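Local coordinates for 5-formyltetrahydrofolate cyclo-ligase family protein (Bacillus anthracis, PDB 2JCB) that probably catalyses the ATP-dependent, magnesium-requiring cyclisation of 5-formyltetrahydrofolate to 5,10-methenyltetrahydrofolate in folate metabolism, at residues R91-F95 against G148-Y154. Numbering follows the deposited sequence.
With MG (magnesium ion), chain E; ADP (adenosine-5'-diphosphate), chain C; PO4 (phosphate ion), chain D.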
loop_
_atom_site.group_PDB
_atom_site.type_symbol
_atom_site.label_atom_id
_atom_site.label_comp_id
_atom_site.label_asym_id
_atom_site.label_seq_id
_atom_site.Cartn_x
_atom_site.Cartn_y
_atom_site.Cartn_z
ATOM N N ARG A 91 3.247 -9.522 -14.210
ATOM C CA ARG A 91 3.088 -9.211 -12.782
ATOM C C ARG A 91 4.127 -8.205 -12.281
ATOM O O ARG A 91 4.589 -8.265 -11.140
ATOM C CB ARG A 91 3.055 -10.493 -11.935
ATOM C CG ARG A 91 1.669 -10.790 -11.406
ATOM C CD ARG A 91 0.946 -11.720 -12.342
ATOM N NE ARG A 91 -0.389 -12.074 -11.871
ATOM C CZ ARG A 91 -0.643 -12.871 -10.832
ATOM N NH1 ARG A 91 0.333 -13.415 -10.100
ATOM N NH2 ARG A 91 -1.899 -13.137 -10.518
ATOM N N THR A 92 4.490 -7.265 -13.149
ATOM C CA THR A 92 5.433 -6.227 -12.779
ATOM C C THR A 92 4.658 -4.925 -12.618
ATOM O O THR A 92 3.529 -4.841 -13.078
ATOM C CB THR A 92 6.548 -6.096 -13.836
ATOM O OG1 THR A 92 5.958 -5.811 -15.100
ATOM C CG2 THR A 92 7.333 -7.405 -13.953
ATOM N N MET A 93 5.253 -3.942 -11.933
ATOM C CA MET A 93 4.698 -2.601 -11.755
ATOM C C MET A 93 5.637 -1.531 -12.284
ATOM O O MET A 93 6.851 -1.587 -12.073
ATOM C CB MET A 93 4.420 -2.333 -10.278
ATOM C CG MET A 93 3.317 -3.182 -9.696
ATOM S SD MET A 93 2.826 -2.670 -8.045
ATOM C CE MET A 93 4.266 -3.131 -7.029
ATOM N N SER A 94 5.070 -0.557 -12.968
ATOM C CA SER A 94 5.822 0.575 -13.452
ATOM C C SER A 94 5.360 1.743 -12.609
ATOM O O SER A 94 4.245 2.256 -12.801
ATOM C CB SER A 94 5.489 0.842 -14.910
ATOM O OG SER A 94 6.131 2.009 -15.406
ATOM N N PHE A 95 6.204 2.205 -11.693
ATOM C CA PHE A 95 5.805 3.403 -10.961
ATOM C C PHE A 95 6.028 4.642 -11.825
ATOM O O PHE A 95 7.102 4.833 -12.371
ATOM C CB PHE A 95 6.537 3.488 -9.639
ATOM C CG PHE A 95 5.985 2.538 -8.650
ATOM C CD1 PHE A 95 5.013 2.988 -7.767
ATOM C CD2 PHE A 95 6.400 1.216 -8.613
ATOM C CE1 PHE A 95 4.410 2.092 -6.814
ATOM C CE2 PHE A 95 5.826 0.294 -7.681
ATOM C CZ PHE A 95 4.820 0.735 -6.790
ATOM N N GLY A 148 -2.509 -10.879 -6.109
ATOM C CA GLY A 148 -1.692 -10.786 -7.336
ATOM C C GLY A 148 -0.194 -11.032 -7.152
ATOM O O GLY A 148 0.501 -11.397 -8.094
ATOM N N GLY A 149 0.295 -10.783 -5.930
ATOM C CA GLY A 149 1.698 -10.935 -5.617
ATOM C C GLY A 149 2.547 -9.861 -6.263
ATOM O O GLY A 149 3.730 -10.050 -6.477
ATOM N N TYR A 150 1.939 -8.737 -6.601
ATOM C CA TYR A 150 2.701 -7.631 -7.197
ATOM C C TYR A 150 3.810 -7.054 -6.298
ATOM O O TYR A 150 4.956 -6.875 -6.738
ATOM C CB TYR A 150 1.785 -6.460 -7.602
ATOM C CG TYR A 150 1.032 -6.717 -8.885
ATOM C CD1 TYR A 150 1.638 -6.515 -10.130
ATOM C CD2 TYR A 150 -0.308 -7.105 -8.837
ATOM C CE1 TYR A 150 0.935 -6.681 -11.299
ATOM C CE2 TYR A 150 -1.021 -7.325 -10.014
ATOM C CZ TYR A 150 -0.392 -7.089 -11.241
ATOM O OH TYR A 150 -1.080 -7.297 -12.404
ATOM N N TYR A 151 3.465 -6.745 -5.062
ATOM C CA TYR A 151 4.472 -6.175 -4.159
ATOM C C TYR A 151 5.511 -7.192 -3.736
ATOM O O TYR A 151 6.679 -6.840 -3.607
ATOM C CB TYR A 151 3.858 -5.423 -2.972
ATOM C CG TYR A 151 3.389 -4.033 -3.398
ATOM C CD1 TYR A 151 2.166 -3.854 -4.055
ATOM C CD2 TYR A 151 4.229 -2.914 -3.261
ATOM C CE1 TYR A 151 1.773 -2.548 -4.496
ATOM C CE2 TYR A 151 3.847 -1.612 -3.681
ATOM C CZ TYR A 151 2.609 -1.464 -4.302
ATOM O OH TYR A 151 2.214 -0.247 -4.716
ATOM N N ASP A 152 5.102 -8.468 -3.579
ATOM C CA ASP A 152 6.056 -9.503 -3.265
ATOM C C ASP A 152 7.178 -9.525 -4.323
ATOM O O ASP A 152 8.337 -9.657 -3.966
ATOM C CB ASP A 152 5.359 -10.862 -3.176
ATOM C CG ASP A 152 4.650 -11.065 -1.842
ATOM O OD1 ASP A 152 4.960 -10.348 -0.849
ATOM O OD2 ASP A 152 3.768 -11.937 -1.756
ATOM N N ARG A 153 6.816 -9.349 -5.613
ATOM C CA ARG A 153 7.782 -9.394 -6.696
ATOM C C ARG A 153 8.597 -8.108 -6.725
ATOM O O ARG A 153 9.811 -8.125 -6.892
ATOM C CB ARG A 153 7.063 -9.608 -8.028
ATOM C CG ARG A 153 6.444 -10.977 -8.166
ATOM C CD ARG A 153 5.747 -11.057 -9.510
ATOM N NE ARG A 153 5.302 -12.387 -9.905
ATOM C CZ ARG A 153 4.203 -12.961 -9.429
ATOM N NH1 ARG A 153 3.830 -14.143 -9.899
ATOM N NH2 ARG A 153 3.478 -12.332 -8.494
ATOM N N TYR A 154 7.901 -6.990 -6.605
ATOM C CA TYR A 154 8.522 -5.667 -6.672
ATOM C C TYR A 154 9.521 -5.441 -5.531
ATOM O O TYR A 154 10.613 -4.941 -5.757
ATOM C CB TYR A 154 7.453 -4.586 -6.600
ATOM C CG TYR A 154 8.024 -3.205 -6.654
ATOM C CD1 TYR A 154 8.388 -2.639 -7.874
ATOM C CD2 TYR A 154 8.203 -2.450 -5.497
ATOM C CE1 TYR A 154 8.912 -1.393 -7.953
ATOM C CE2 TYR A 154 8.757 -1.163 -5.560
ATOM C CZ TYR A 154 9.101 -0.645 -6.798
ATOM O OH TYR A 154 9.607 0.618 -6.919
HETATM MG MG MG E . 2.300 -12.511 -0.657
HETATM P PB ADP C . -0.430 -11.498 -2.013
HETATM O O1B ADP C . -0.950 -10.450 -2.992
HETATM O O2B ADP C . -1.304 -11.601 -0.818
HETATM O O3B ADP C . 1.043 -11.220 -1.796
HETATM P PA ADP C . 0.378 -14.212 -2.736
HETATM O O1A ADP C . 1.443 -14.120 -1.674
HETATM O O2A ADP C . -0.449 -15.398 -2.708
HETATM O O3A ADP C . -0.568 -12.895 -2.784
HETATM O "O5'" ADP C . 1.131 -14.248 -4.166
HETATM C "C5'" ADP C . 0.282 -14.532 -5.300
HETATM C "C4'" ADP C . 1.030 -15.299 -6.363
HETATM O "O4'" ADP C . 2.207 -14.572 -6.677
HETATM C "C3'" ADP C . 1.446 -16.660 -5.818
HETATM O "O3'" ADP C . 0.919 -17.635 -6.695
HETATM C "C2'" ADP C . 2.960 -16.631 -5.826
HETATM O "O2'" ADP C . 3.497 -17.788 -6.400
HETATM C "C1'" ADP C . 3.323 -15.459 -6.720
HETATM N N9 ADP C . 4.583 -14.768 -6.338
HETATM C C8 ADP C . 4.737 -13.918 -5.306
HETATM N N7 ADP C . 6.003 -13.438 -5.274
HETATM C C5 ADP C . 6.692 -13.973 -6.284
HETATM C C6 ADP C . 8.075 -13.851 -6.816
HETATM N N6 ADP C . 8.988 -13.061 -6.216
HETATM N N1 ADP C . 8.375 -14.516 -7.933
HETATM C C2 ADP C . 7.482 -15.322 -8.543
HETATM N N3 ADP C . 6.207 -15.458 -8.127
HETATM C C4 ADP C . 5.742 -14.813 -7.025
HETATM P P PO4 D . -0.392 -7.128 -4.180
HETATM O O1 PO4 D . 0.955 -7.036 -3.846
HETATM O O2 PO4 D . -1.242 -7.977 -3.274
HETATM O O3 PO4 D . -1.045 -5.714 -4.172
HETATM O O4 PO4 D . -0.603 -7.781 -5.542
HETATM O O HOH W 1 5.554 -6.386 -9.337
HETATM O O HOH W 2 2.878 -11.014 0.724
HETATM O O HOH W 3 0.601 -12.923 0.801
#
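Met93 and Phe95 of strand 92-98 pack onto Tyr151 and Tyr154 of the short helix 150-154, whose glycine-rich N-terminal approach helps bind ADP in this Rossmann-like cyclo-ligase. This is the tight part. Met93 bends at its last torsion (chi3 -70°), which sets CE over the centre of the Tyr151 ring, 3.4 Å from the centroid: a CH-pi contact, with SD placed obliquely to the same ring in a Met-aromatic contact. The same methyl reaches Tyr154 CB at 3.5 Å. Phe95 CE2 lies over one face of Tyr154, 3.5 Å from Tyr154 CZ, with the rings inclined at 51°, and the Phe95 ring turns its edge, at CZ, to Tyr151 OH.

Toward Arg91 the contact becomes polar, water-bridged and partly open to solvent. A water donates to both Arg91 O and Tyr150 O. Arg91 CG sits over the Tyr150 ring, off-centre, while Arg91 CB lies over one face of the Arg153 guanidinium; the adenine of ADP covers the opposite face, so Arg153 is sandwiched between Arg91 and the adenine. At the start of the helix, Gly149 N bonds ADP O1B, and Tyr150 N and Tyr151 N grip a phosphate ion, probably from the crystallisation liquor. Next along the helix, Asp152, with Asp181, binds the magnesium ion, Asp152 OD2 lying 1.9 Å from the metal.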